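Bacteriorhodopsin (Nanosalina sp., PDB 6EYU) probably pumps protons inward across the membrane in response to light, as a retinal-binding xenorhodopsin of the bacteriorhodopsin family. Local coordinates at residues L38-F44 with D220-H225; G28-L32 with G45-F49; L144-R149 with A162-L166. All coordinates share one frame. Residues are numbered along the deposited sequence.

Interaction 1: residues L38-F44 with D220-H225. With MUN ([(2~{S})-2,3-bis(oxidanyl)propyl] (~{E})-undec-2-enoate), chain L; MUN ([(2~{S})-2,3-bis(oxidanyl)propyl] (~{E})-undec-2-enoate), chain T.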
loop_
_atom_site.group_PDB
_atom_site.type_symbol
_atom_site.label_atom_id
_atom_site.label_comp_id
_atom_site.label_asym_id
_atom_site.label_seq_id
_atom_site.Cartn_x
_atom_site.Cartn_y
_atom_site.Cartn_z
ATOM N N LEU A 38 25.904 9.719 -14.338
ATOM C CA LEU A 38 26.559 8.415 -14.306
ATOM C C LEU A 38 26.088 7.537 -15.462
ATOM O O LEU A 38 26.495 6.381 -15.579
ATOM C CB LEU A 38 26.276 7.711 -12.977
ATOM C CG LEU A 38 27.376 7.782 -11.915
ATOM C CD1 LEU A 38 28.180 9.067 -12.040
ATOM C CD2 LEU A 38 26.769 7.659 -10.527
ATOM N N ASP A 39 25.154 8.057 -16.253
ATOM C CA ASP A 39 24.429 7.241 -17.220
ATOM C C ASP A 39 23.903 5.973 -16.553
ATOM O O ASP A 39 24.238 4.860 -16.959
ATOM C CB ASP A 39 25.332 6.891 -18.404
ATOM C CG ASP A 39 25.305 7.951 -19.489
ATOM O OD1 ASP A 39 26.091 8.918 -19.392
ATOM O OD2 ASP A 39 24.386 7.908 -20.334
ATOM N N VAL A 40 23.295 6.168 -15.388
ATOM C CA VAL A 40 22.534 5.124 -14.714
ATOM C C VAL A 40 21.051 5.465 -14.791
ATOM O O VAL A 40 20.676 6.632 -14.676
ATOM C CB VAL A 40 22.932 5.033 -13.229
ATOM C CG1 VAL A 40 21.881 4.270 -12.439
ATOM C CG2 VAL A 40 24.303 4.393 -13.077
ATOM N N PRO A 41 20.197 4.449 -14.989
ATOM C CA PRO A 41 18.800 4.768 -15.252
ATOM C C PRO A 41 18.158 5.568 -14.124
ATOM O O PRO A 41 18.262 5.192 -12.957
ATOM C CB PRO A 41 18.151 3.391 -15.374
ATOM C CG PRO A 41 19.234 2.519 -15.911
ATOM C CD PRO A 41 20.540 3.080 -15.412
ATOM N N GLN A 42 17.400 6.596 -14.493
ATOM C CA GLN A 42 16.874 7.553 -13.528
ATOM C C GLN A 42 16.127 6.835 -12.409
ATOM O O GLN A 42 16.071 7.320 -11.279
ATOM C CB GLN A 42 15.938 8.543 -14.227
ATOM C CG GLN A 42 15.556 9.744 -13.379
ATOM C CD GLN A 42 16.760 10.551 -12.932
ATOM O OE1 GLN A 42 17.667 10.819 -13.719
ATOM N NE2 GLN A 42 16.749 10.981 -11.677
ATOM N N LYS A 43 15.578 5.667 -12.724
ATOM C CA LYS A 43 14.717 4.953 -11.787
ATOM C C LYS A 43 15.477 4.608 -10.511
ATOM O O LYS A 43 14.927 4.679 -9.413
ATOM C CB LYS A 43 14.170 3.675 -12.430
ATOM C CG LYS A 43 15.241 2.727 -12.945
ATOM C CD LYS A 43 14.692 1.320 -13.130
ATOM C CE LYS A 43 14.392 1.025 -14.590
ATOM N NZ LYS A 43 15.411 0.125 -15.199
ATOM N N PHE A 44 16.765 4.313 -10.657
ATOM C CA PHE A 44 17.598 3.953 -9.516
ATOM C C PHE A 44 17.749 5.136 -8.565
ATOM O O PHE A 44 17.581 4.993 -7.353
ATOM C CB PHE A 44 18.974 3.483 -9.991
ATOM C CG PHE A 44 18.970 2.102 -10.580
ATOM C CD1 PHE A 44 18.763 0.997 -9.771
ATOM C CD2 PHE A 44 18.963 1.927 -11.954
ATOM C CE1 PHE A 44 18.644 -0.268 -10.316
ATOM C CE2 PHE A 44 18.854 0.663 -12.506
ATOM C CZ PHE A 44 18.704 -0.436 -11.685
ATOM N N ASP A 220 25.225 1.342 -5.068
ATOM C CA ASP A 220 24.459 0.658 -6.104
ATOM C C ASP A 220 24.663 1.333 -7.454
ATOM O O ASP A 220 24.889 0.668 -8.465
ATOM C CB ASP A 220 22.971 0.652 -5.745
ATOM C CG ASP A 220 22.109 0.064 -6.844
ATOM O OD1 ASP A 220 22.480 -0.997 -7.389
ATOM O OD2 ASP A 220 21.018 0.616 -7.104
ATOM N N MET A 221 24.621 2.662 -7.457
ATOM C CA MET A 221 24.582 3.423 -8.699
ATOM C C MET A 221 25.976 3.524 -9.307
ATOM O O MET A 221 26.133 3.482 -10.528
ATOM C CB MET A 221 24.021 4.823 -8.443
ATOM C CG MET A 221 22.527 4.843 -8.164
ATOM S SD MET A 221 21.788 6.466 -8.422
ATOM C CE MET A 221 21.281 6.873 -6.752
ATOM N N TYR A 222 26.992 3.503 -8.449
ATOM C CA TYR A 222 28.376 3.548 -8.905
ATOM C C TYR A 222 28.827 2.189 -9.436
ATOM O O TYR A 222 29.556 2.113 -10.425
ATOM C CB TYR A 222 29.297 4.002 -7.770
ATOM C CG TYR A 222 29.490 5.501 -7.700
ATOM C CD1 TYR A 222 30.358 6.150 -8.568
ATOM C CD2 TYR A 222 28.797 6.268 -6.772
ATOM C CE1 TYR A 222 30.534 7.520 -8.511
ATOM C CE2 TYR A 222 28.964 7.638 -6.711
ATOM C CZ TYR A 222 29.835 8.259 -7.580
ATOM O OH TYR A 222 30.008 9.623 -7.519
ATOM N N LEU A 223 28.334 1.118 -8.821
ATOM C CA LEU A 223 28.681 -0.235 -9.246
ATOM C C LEU A 223 28.124 -0.523 -10.638
ATOM O O LEU A 223 28.812 -1.094 -11.484
ATOM C CB LEU A 223 28.140 -1.264 -8.249
ATOM C CG LEU A 223 29.193 -2.035 -7.450
ATOM C CD1 LEU A 223 30.330 -1.117 -7.028
ATOM C CD2 LEU A 223 28.561 -2.702 -6.237
ATOM N N ILE A 224 26.848 -0.208 -10.835
ATOM C CA ILE A 224 26.236 -0.263 -12.158
ATOM C C ILE A 224 27.030 0.584 -13.147
ATOM O O ILE A 224 27.463 0.098 -14.192
ATOM C CB ILE A 224 24.787 0.257 -12.119
ATOM C CG1 ILE A 224 23.864 -0.794 -11.501
ATOM C CG2 ILE A 224 24.316 0.624 -13.518
ATOM C CD1 ILE A 224 22.523 -0.245 -11.066
ATOM N N HIS A 225 27.168 1.866 -12.830
ATOM C CA HIS A 225 27.965 2.781 -13.635
ATOM C C HIS A 225 29.284 2.135 -14.051
ATOM O O HIS A 225 29.556 1.969 -15.240
ATOM C CB HIS A 225 28.239 4.061 -12.845
ATOM C CG HIS A 225 29.193 4.996 -13.519
ATOM N ND1 HIS A 225 28.912 5.596 -14.728
ATOM C CD2 HIS A 225 30.368 5.522 -13.103
ATOM C CE1 HIS A 225 29.895 6.419 -15.046
ATOM N NE2 HIS A 225 30.792 6.392 -14.077
HETATM C CAR MUN L . 25.963 11.674 3.223
HETATM C CAQ MUN L . 27.039 10.993 2.377
HETATM C CAP MUN L . 27.104 9.509 2.737
HETATM C CAO MUN L . 28.489 8.960 2.385
HETATM C CAN MUN L . 28.336 7.631 1.647
HETATM C CAM MUN L . 28.933 7.758 0.245
HETATM C CAK MUN L . 30.030 6.709 0.060
HETATM C CAH MUN L . 29.452 5.505 -0.686
HETATM C CAF MUN L . 30.560 4.801 -1.474
HETATM C CAC MUN L . 30.433 4.883 -2.997
HETATM C CAA MUN L . 31.488 4.100 -3.783
HETATM O OAD MUN L . 32.591 3.862 -3.291
HETATM O OAB MUN L . 31.176 3.869 -5.087
HETATM C CAE MUN L . 32.379 3.783 -5.856
HETATM C CAG MUN L . 32.673 2.318 -6.185
HETATM O OAJ MUN L . 31.443 1.595 -6.281
HETATM C CAI MUN L . 33.418 2.236 -7.519
HETATM O OAL MUN L . 32.764 3.064 -8.483
HETATM C CAN MUN T . 32.334 15.706 -0.613
HETATM C CAM MUN T . 32.785 14.372 -1.209
HETATM C CAK MUN T . 33.044 14.544 -2.707
HETATM C CAH MUN T . 33.538 13.220 -3.296
HETATM C CAF MUN T . 33.501 13.295 -4.826
HETATM C CAC MUN T . 34.201 12.144 -5.558
HETATM C CAA MUN T . 33.779 11.926 -7.014
HETATM O OAD MUN T . 33.071 12.752 -7.594
HETATM O OAB MUN T . 34.433 10.918 -7.651
HETATM C CAE MUN T . 33.494 9.935 -8.100
HETATM C CAG MUN T . 33.399 9.975 -9.627
HETATM O OAJ MUN T . 34.319 10.943 -10.138
HETATM C CAI MUN T . 33.740 8.596 -10.197
HETATM O OAL MUN T . 33.952 8.703 -11.607
#

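Interaction 2: residues G28-L32 with G45-F49. With MUN ([(2~{S})-2,3-bis(oxidanyl)propyl] (~{E})-undec-2-enoate), chain B.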
loop_
_atom_site.group_PDB
_atom_site.type_symbol
_atom_site.label_atom_id
_atom_site.label_comp_id
_atom_site.label_asym_id
_atom_site.label_seq_id
_atom_site.Cartn_x
_atom_site.Cartn_y
_atom_site.Cartn_z
ATOM N N GLY A 28 19.426 12.061 -0.438
ATOM C CA GLY A 28 18.259 11.984 -1.310
ATOM C C GLY A 28 18.366 12.921 -2.497
ATOM O O GLY A 28 18.121 12.524 -3.636
ATOM N N LEU A 29 18.647 14.190 -2.219
ATOM C CA LEU A 29 18.874 15.173 -3.272
ATOM C C LEU A 29 19.937 14.671 -4.245
ATOM O O LEU A 29 19.771 14.762 -5.461
ATOM C CB LEU A 29 19.314 16.509 -2.667
ATOM C CG LEU A 29 18.218 17.547 -2.413
ATOM C CD1 LEU A 29 16.837 16.906 -2.402
ATOM C CD2 LEU A 29 18.480 18.279 -1.106
ATOM N N LEU A 30 21.008 14.102 -3.700
ATOM C CA LEU A 30 22.127 13.643 -4.514
ATOM C C LEU A 30 21.710 12.473 -5.401
ATOM O O LEU A 30 22.068 12.417 -6.577
ATOM C CB LEU A 30 23.300 13.227 -3.622
ATOM C CG LEU A 30 24.374 14.291 -3.379
ATOM C CD1 LEU A 30 23.848 15.682 -3.698
ATOM C CD2 LEU A 30 24.877 14.222 -1.946
ATOM N N PHE A 31 20.939 11.547 -4.839
ATOM C CA PHE A 31 20.505 10.365 -5.577
ATOM C C PHE A 31 19.755 10.769 -6.844
ATOM O O PHE A 31 19.893 10.129 -7.886
ATOM C CB PHE A 31 19.608 9.483 -4.704
ATOM C CG PHE A 31 20.342 8.782 -3.596
ATOM C CD1 PHE A 31 21.688 8.478 -3.717
ATOM C CD2 PHE A 31 19.665 8.355 -2.464
ATOM C CE1 PHE A 31 22.369 7.857 -2.688
ATOM C CE2 PHE A 31 20.341 7.741 -1.426
ATOM C CZ PHE A 31 21.695 7.492 -1.538
ATOM N N LEU A 32 18.950 11.821 -6.742
ATOM C CA LEU A 32 18.156 12.291 -7.872
ATOM C C LEU A 32 19.059 12.836 -8.973
ATOM O O LEU A 32 18.738 12.741 -10.157
ATOM C CB LEU A 32 17.177 13.375 -7.418
ATOM C CG LEU A 32 16.041 12.883 -6.519
ATOM C CD1 LEU A 32 15.051 14.002 -6.235
ATOM C CD2 LEU A 32 15.343 11.692 -7.156
ATOM N N GLY A 45 17.906 6.326 -9.135
ATOM C CA GLY A 45 17.866 7.561 -8.360
ATOM C C GLY A 45 16.546 7.745 -7.636
ATOM O O GLY A 45 16.522 8.081 -6.452
ATOM N N ILE A 46 15.445 7.595 -8.367
ATOM C CA ILE A 46 14.118 7.717 -7.772
ATOM C C ILE A 46 14.017 6.836 -6.534
ATOM O O ILE A 46 13.669 7.304 -5.451
ATOM C CB ILE A 46 13.013 7.298 -8.759
ATOM C CG1 ILE A 46 13.146 8.068 -10.075
ATOM C CG2 ILE A 46 11.641 7.534 -8.146
ATOM C CD1 ILE A 46 13.220 9.569 -9.898
ATOM N N ILE A 47 14.344 5.559 -6.702
ATOM C CA ILE A 47 14.069 4.556 -5.682
ATOM C C ILE A 47 14.907 4.814 -4.435
ATOM O O ILE A 47 14.401 4.757 -3.314
ATOM C CB ILE A 47 14.370 3.139 -6.204
ATOM C CG1 ILE A 47 13.286 2.700 -7.191
ATOM C CG2 ILE A 47 14.461 2.155 -5.047
ATOM C CD1 ILE A 47 13.755 1.667 -8.192
ATOM N N HIS A 48 16.164 5.196 -4.640
ATOM C CA HIS A 48 17.067 5.472 -3.529
ATOM C C HIS A 48 16.706 6.790 -2.850
ATOM O O HIS A 48 16.804 6.915 -1.630
ATOM C CB HIS A 48 18.516 5.516 -4.015
ATOM C CG HIS A 48 19.079 4.170 -4.357
ATOM N ND1 HIS A 48 19.282 3.187 -3.413
ATOM C CD2 HIS A 48 19.453 3.636 -5.543
ATOM C CE1 HIS A 48 19.809 2.124 -3.995
ATOM N NE2 HIS A 48 19.916 2.368 -5.289
ATOM N N PHE A 49 16.231 7.749 -3.639
ATOM C CA PHE A 49 15.674 8.979 -3.087
ATOM C C PHE A 49 14.614 8.660 -2.040
ATOM O O PHE A 49 14.678 9.145 -0.909
ATOM C CB PHE A 49 15.065 9.839 -4.198
ATOM C CG PHE A 49 14.263 11.004 -3.691
ATOM C CD1 PHE A 49 14.892 12.165 -3.271
ATOM C CD2 PHE A 49 12.879 10.953 -3.671
ATOM C CE1 PHE A 49 14.157 13.243 -2.814
ATOM C CE2 PHE A 49 12.138 12.031 -3.225
ATOM C CZ PHE A 49 12.778 13.174 -2.786
HETATM C CAR MUN B . 10.965 15.635 -6.583
HETATM C CAQ MUN B . 10.680 14.146 -6.375
HETATM C CAP MUN B . 11.502 13.334 -7.373
HETATM C CAO MUN B . 11.594 14.102 -8.692
HETATM C CAN MUN B . 11.907 13.126 -9.825
HETATM C CAM MUN B . 13.189 13.566 -10.535
HETATM C CAK MUN B . 13.233 12.935 -11.926
HETATM C CAH MUN B . 13.480 14.025 -12.970
HETATM C CAF MUN B . 14.148 13.405 -14.198
HETATM C CAC MUN B . 13.335 13.487 -15.492
HETATM C CAA MUN B . 13.637 12.398 -16.523
HETATM O OAD MUN B . 14.579 11.624 -16.359
HETATM O OAB MUN B . 12.982 12.541 -17.706
HETATM C CAE MUN B . 13.940 12.688 -18.758
HETATM C CAG MUN B . 14.194 14.176 -19.013
HETATM O OAJ MUN B . 14.543 14.818 -17.783
HETATM C CAI MUN B . 15.341 14.332 -20.013
HETATM O OAL MUN B . 15.202 13.360 -21.053
#

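Interaction 3: residues L144-R149 with A162-L166. With MUN ([(2~{S})-2,3-bis(oxidanyl)propyl] (~{E})-undec-2-enoate), chain C.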
loop_
_atom_site.group_PDB
_atom_site.type_symbol
_atom_site.label_atom_id
_atom_site.label_comp_id
_atom_site.label_asym_id
_atom_site.label_seq_id
_atom_site.Cartn_x
_atom_site.Cartn_y
_atom_site.Cartn_z
ATOM N N LEU A 144 17.535 -13.807 -3.288
ATOM C CA LEU A 144 18.715 -13.052 -3.688
ATOM C C LEU A 144 19.825 -13.994 -4.137
ATOM O O LEU A 144 20.544 -13.705 -5.093
ATOM C CB LEU A 144 19.212 -12.190 -2.527
ATOM C CG LEU A 144 18.278 -11.062 -2.086
ATOM C CD1 LEU A 144 18.941 -10.227 -1.002
ATOM C CD2 LEU A 144 17.885 -10.197 -3.273
ATOM N N ALA A 145 20.076 -15.019 -3.330
ATOM C CA ALA A 145 21.287 -15.817 -3.469
ATOM C C ALA A 145 21.238 -16.669 -4.734
ATOM O O ALA A 145 22.274 -16.987 -5.317
ATOM C CB ALA A 145 21.481 -16.698 -2.245
ATOM N N LYS A 146 20.033 -17.039 -5.155
ATOM C CA LYS A 146 19.872 -17.997 -6.244
ATOM C C LYS A 146 19.217 -17.352 -7.463
ATOM O O LYS A 146 19.911 -16.900 -8.375
ATOM C CB LYS A 146 19.049 -19.201 -5.783
ATOM C CG LYS A 146 18.448 -20.007 -6.922
ATOM C CD LYS A 146 19.325 -21.193 -7.289
ATOM C CE LYS A 146 18.592 -22.510 -7.086
ATOM N N PRO A 147 17.879 -17.420 -7.542
ATOM C CA PRO A 147 17.177 -17.063 -8.772
ATOM C C PRO A 147 17.544 -15.671 -9.280
ATOM O O PRO A 147 17.771 -15.493 -10.476
ATOM C CB PRO A 147 15.695 -17.122 -8.378
ATOM C CG PRO A 147 15.668 -17.125 -6.886
ATOM C CD PRO A 147 16.952 -17.759 -6.450
ATOM N N PHE A 148 17.687 -14.716 -8.367
ATOM C CA PHE A 148 18.103 -13.369 -8.741
ATOM C C PHE A 148 19.554 -13.364 -9.202
ATOM O O PHE A 148 19.904 -12.693 -10.173
ATOM C CB PHE A 148 17.923 -12.404 -7.568
ATOM C CG PHE A 148 16.573 -11.753 -7.526
ATOM C CD1 PHE A 148 16.272 -10.710 -8.387
ATOM C CD2 PHE A 148 15.543 -12.327 -6.799
ATOM C CE1 PHE A 148 14.998 -10.179 -8.439
ATOM C CE2 PHE A 148 14.264 -11.804 -6.848
ATOM C CZ PHE A 148 13.993 -10.724 -7.664
ATOM N N ARG A 149 20.362 -14.227 -8.593
ATOM C CA ARG A 149 21.761 -14.363 -8.975
ATOM C C ARG A 149 21.880 -14.948 -10.377
ATOM O O ARG A 149 22.685 -14.486 -11.186
ATOM C CB ARG A 149 22.491 -15.258 -7.975
ATOM C CG ARG A 149 23.944 -15.519 -8.329
ATOM C CD ARG A 149 24.448 -16.787 -7.662
ATOM N NE ARG A 149 25.055 -17.707 -8.616
ATOM C CZ ARG A 149 26.233 -18.296 -8.433
ATOM N NH1 ARG A 149 26.685 -19.170 -9.322
ATOM N NH2 ARG A 149 26.952 -18.019 -7.355
ATOM N N ALA A 162 28.547 -6.705 -10.159
ATOM C CA ALA A 162 27.880 -5.639 -9.421
ATOM C C ALA A 162 26.795 -6.212 -8.516
ATOM O O ALA A 162 26.773 -5.947 -7.314
ATOM C CB ALA A 162 27.282 -4.627 -10.387
ATOM N N TYR A 163 25.900 -7.003 -9.099
ATOM C CA TYR A 163 24.764 -7.544 -8.361
ATOM C C TYR A 163 25.243 -8.371 -7.172
ATOM O O TYR A 163 24.775 -8.187 -6.047
ATOM C CB TYR A 163 23.892 -8.405 -9.276
ATOM C CG TYR A 163 22.849 -9.211 -8.536
ATOM C CD1 TYR A 163 21.680 -8.612 -8.084
ATOM C CD2 TYR A 163 23.123 -10.506 -8.113
ATOM C CE1 TYR A 163 20.791 -9.296 -7.276
ATOM C CE2 TYR A 163 22.237 -11.200 -7.312
ATOM C CZ TYR A 163 21.070 -10.592 -6.900
ATOM O OH TYR A 163 20.173 -11.287 -6.123
ATOM N N LYS A 164 26.190 -9.270 -7.422
ATOM C CA LYS A 164 26.611 -10.237 -6.415
ATOM C C LYS A 164 27.266 -9.535 -5.229
ATOM O O LYS A 164 27.057 -9.919 -4.078
ATOM C CB LYS A 164 27.585 -11.249 -7.023
ATOM C CG LYS A 164 26.927 -12.264 -7.945
ATOM C CD LYS A 164 27.741 -13.544 -8.039
ATOM C CE LYS A 164 28.692 -13.515 -9.225
ATOM N NZ LYS A 164 28.156 -14.266 -10.394
ATOM N N ILE A 165 28.028 -8.483 -5.512
ATOM C CA ILE A 165 28.590 -7.644 -4.461
ATOM C C ILE A 165 27.481 -7.029 -3.616
ATOM O O ILE A 165 27.440 -7.214 -2.399
ATOM C CB ILE A 165 29.452 -6.509 -5.046
ATOM C CG1 ILE A 165 30.811 -7.052 -5.492
ATOM C CG2 ILE A 165 29.640 -5.404 -4.018
ATOM C CD1 ILE A 165 31.431 -6.277 -6.635
ATOM N N LEU A 166 26.556 -6.337 -4.273
ATOM C CA LEU A 166 25.452 -5.683 -3.580
ATOM C C LEU A 166 24.629 -6.703 -2.802
ATOM O O LEU A 166 24.296 -6.486 -1.636
ATOM C CB LEU A 166 24.557 -4.948 -4.581
ATOM C CG LEU A 166 25.099 -3.612 -5.092
ATOM C CD1 LEU A 166 24.457 -3.251 -6.423
ATOM C CD2 LEU A 166 24.871 -2.513 -4.067
HETATM C CAP MUN C . 20.512 -20.632 5.772
HETATM C CAO MUN C . 20.457 -20.522 4.246
HETATM C CAN MUN C . 19.223 -19.715 3.838
HETATM C CAM MUN C . 19.471 -19.061 2.478
HETATM C CAK MUN C . 19.729 -20.146 1.432
HETATM C CAH MUN C . 21.046 -19.867 0.702
HETATM C CAF MUN C . 20.975 -20.482 -0.702
HETATM C CAC MUN C . 22.173 -20.221 -1.626
HETATM C CAA MUN C . 22.304 -21.176 -2.817
HETATM O OAD MUN C . 21.405 -21.975 -3.083
HETATM O OAB MUN C . 23.356 -20.926 -3.644
HETATM C CAE MUN C . 23.425 -21.941 -4.652
HETATM C CAG MUN C . 23.668 -21.295 -6.019
HETATM O OAJ MUN C . 25.074 -21.130 -6.224
HETATM C CAI MUN C . 23.094 -22.192 -7.118
HETATM O OAL MUN C . 23.665 -21.828 -8.378
#

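Interaction 1: residues L38-F44 with D220-H225
Helix 198-230 passes the turn that follows helix 14-38 and meets it side on, burying 471 Å² between the segments. Asp220 approaches the ring of Phe44, OD2 lying 3.5 Å from CD1, but its carboxylate is committed elsewhere: OD2 is hydrogen-bonded to His48 NE2 and OD1 to Thr91 OG1. One residue on, Met221 wedges between 38-44 and helix 14-38, packing there on Phe31, Leu34 and Pro35. Met221 O is 3.3 Å from Val40 CG2, and its CG touches Phe44 CB at 4.2 Å. Tyr222 starts out away from 38-44, yet its ring takes a CH-pi contact from Leu38, whose CD2 sits 4.2 Å from the ring centroid and almost on the ring normal. The lipid MUN of chain T lies at the ring edge, with CAE 3.5 Å from Tyr222 OH. Leu223 turns its side chain to helix 157-183 and to the lipid MUN of chain L. Ile224 faces the turn again: CD1 makes a CH-pi contact over one face of the Phe44 ring, 3.9 Å from its centroid, and CG2 meets Val40 CG2 at 3.8 Å. His225 closes the contact, ND1 donating a 2.7 Å hydrogen bond to Leu38 O while Leu38 CG lies over the imidazole face. The bond meets the chain just before Asp39, whose positive phi ends the run of helical geometry and bends the backbone toward Val40 and Pro41. A short interhelical turn lying against the last transmembrane helix, so that the first two helices meet the seventh, belongs to the closed seven-helix bundle of microbial rhodopsins.

Interaction 2: residues G28-L32 with G45-F49
Two transmembrane helices run antiparallel here, their short axes 7.9 Å apart at closest approach and at 172°. Backbone proximity comes first. Gly28 and Phe49 bring their CA atoms to 4.3 Å, Phe31 and Gly45 to 4.8 Å, and both glycines sit where a side chain would intrude: a CB on Gly45 would clash with Phe31 O, which already lies 3.3 Å from Gly45 CA, and one on Gly28 would press on Phe49 CD1. The aromatic contacts occupy two sides. Toward the bundle interior, His48 turns its ring edge to the face of Phe31, centroids 5.6 Å apart and planes at 55°, while His48 CB adds a CH-pi contact 3.9 Å from the Phe31 centroid. Toward the lipid, Leu32 CD1 lies over the face of Phe49, 3.9 Å from the ring centroid, and Gly28 O approaches the ring edge, 3.3 Å from Phe49 CD1. Aliphatic packing extends that outer patch: Leu32 CD2 meets Ile46 CD1 at 4.1 Å, and the acyl chain of a monoacylglycerol (MUN) runs over both residues, its CAP 3.8 Å from Leu32 CD1 and its CAN 3.8 Å from Ile46 CD1. Ile46 and Phe49 also pack on Ala106 and Leu136 of a neighbouring subunit. Polar pairing is directed elsewhere, for His48 NE2 is hydrogen-bonded to Asp220 on helix 198-230. With no hydrogen bond between the segments, the helices are held by close backbone approach, ring contacts and apolar side chains, and the one polar side chain among them carries its bonding group into the bundle interior.

Interaction 3: residues L144-R149 with A162-L166
A side-chain hydroxyl reaches a main-chain carbonyl at a helix break: Tyr163 OH donates a 2.7 Å hydrogen bond to Leu144 O, although the hydroxyl is placed with less certainty because it crowds a neighbour in the model. Leu144 is near the end of helix 128-145; Lys146 then leaves helical geometry and, as N-cap, precedes helix 147-152, which opens with Pro147. Phe148 N, the usual i+4 donor, is 4.5 Å from Leu144 O, too far for a normal helical bond, and the Tyr163 hydroxyl probably serves this carbonyl in part. In the seven-helix rhodopsin bundle this joins the fifth helix, where it breaks, to the sixth, helix 157-183. Around the bond, Phe148 O lies over one face of the Tyr163 ring, and Arg149 CA comes within 3.6 Å of Tyr163 CE2. Further out, Arg149 CG and Lys164 CD pack at 4.3 Å, and both cationic ends form salt bridges with Glu153. A MUN lipid lines the outer side, its CAC 3.6 Å from Ala145 CB.

How the interactions relate
From the N terminus, helix 14-38 turns back through residues 38-44 into helix 42-63, and interaction 2 closes this short hairpin. Interaction 1 starts inside that loop and reaches across to 220-225 on helix 198-230, so the two cross, and its long loop takes in most of the bundle. They touch directly: Asp220 OD2 lies 2.8 Å from His48 NE2, and Met221 CE packs 3.5 Å from Phe31 CD1. Interaction 3 is nested within that long loop, follows interaction 2 in series, and joins the end of helix 128-145 to helix 157-183. Leu223 and Asp220, packed on Ile165 and Leu166, link it to interaction 1, whereas interactions 2 and 3 do not touch.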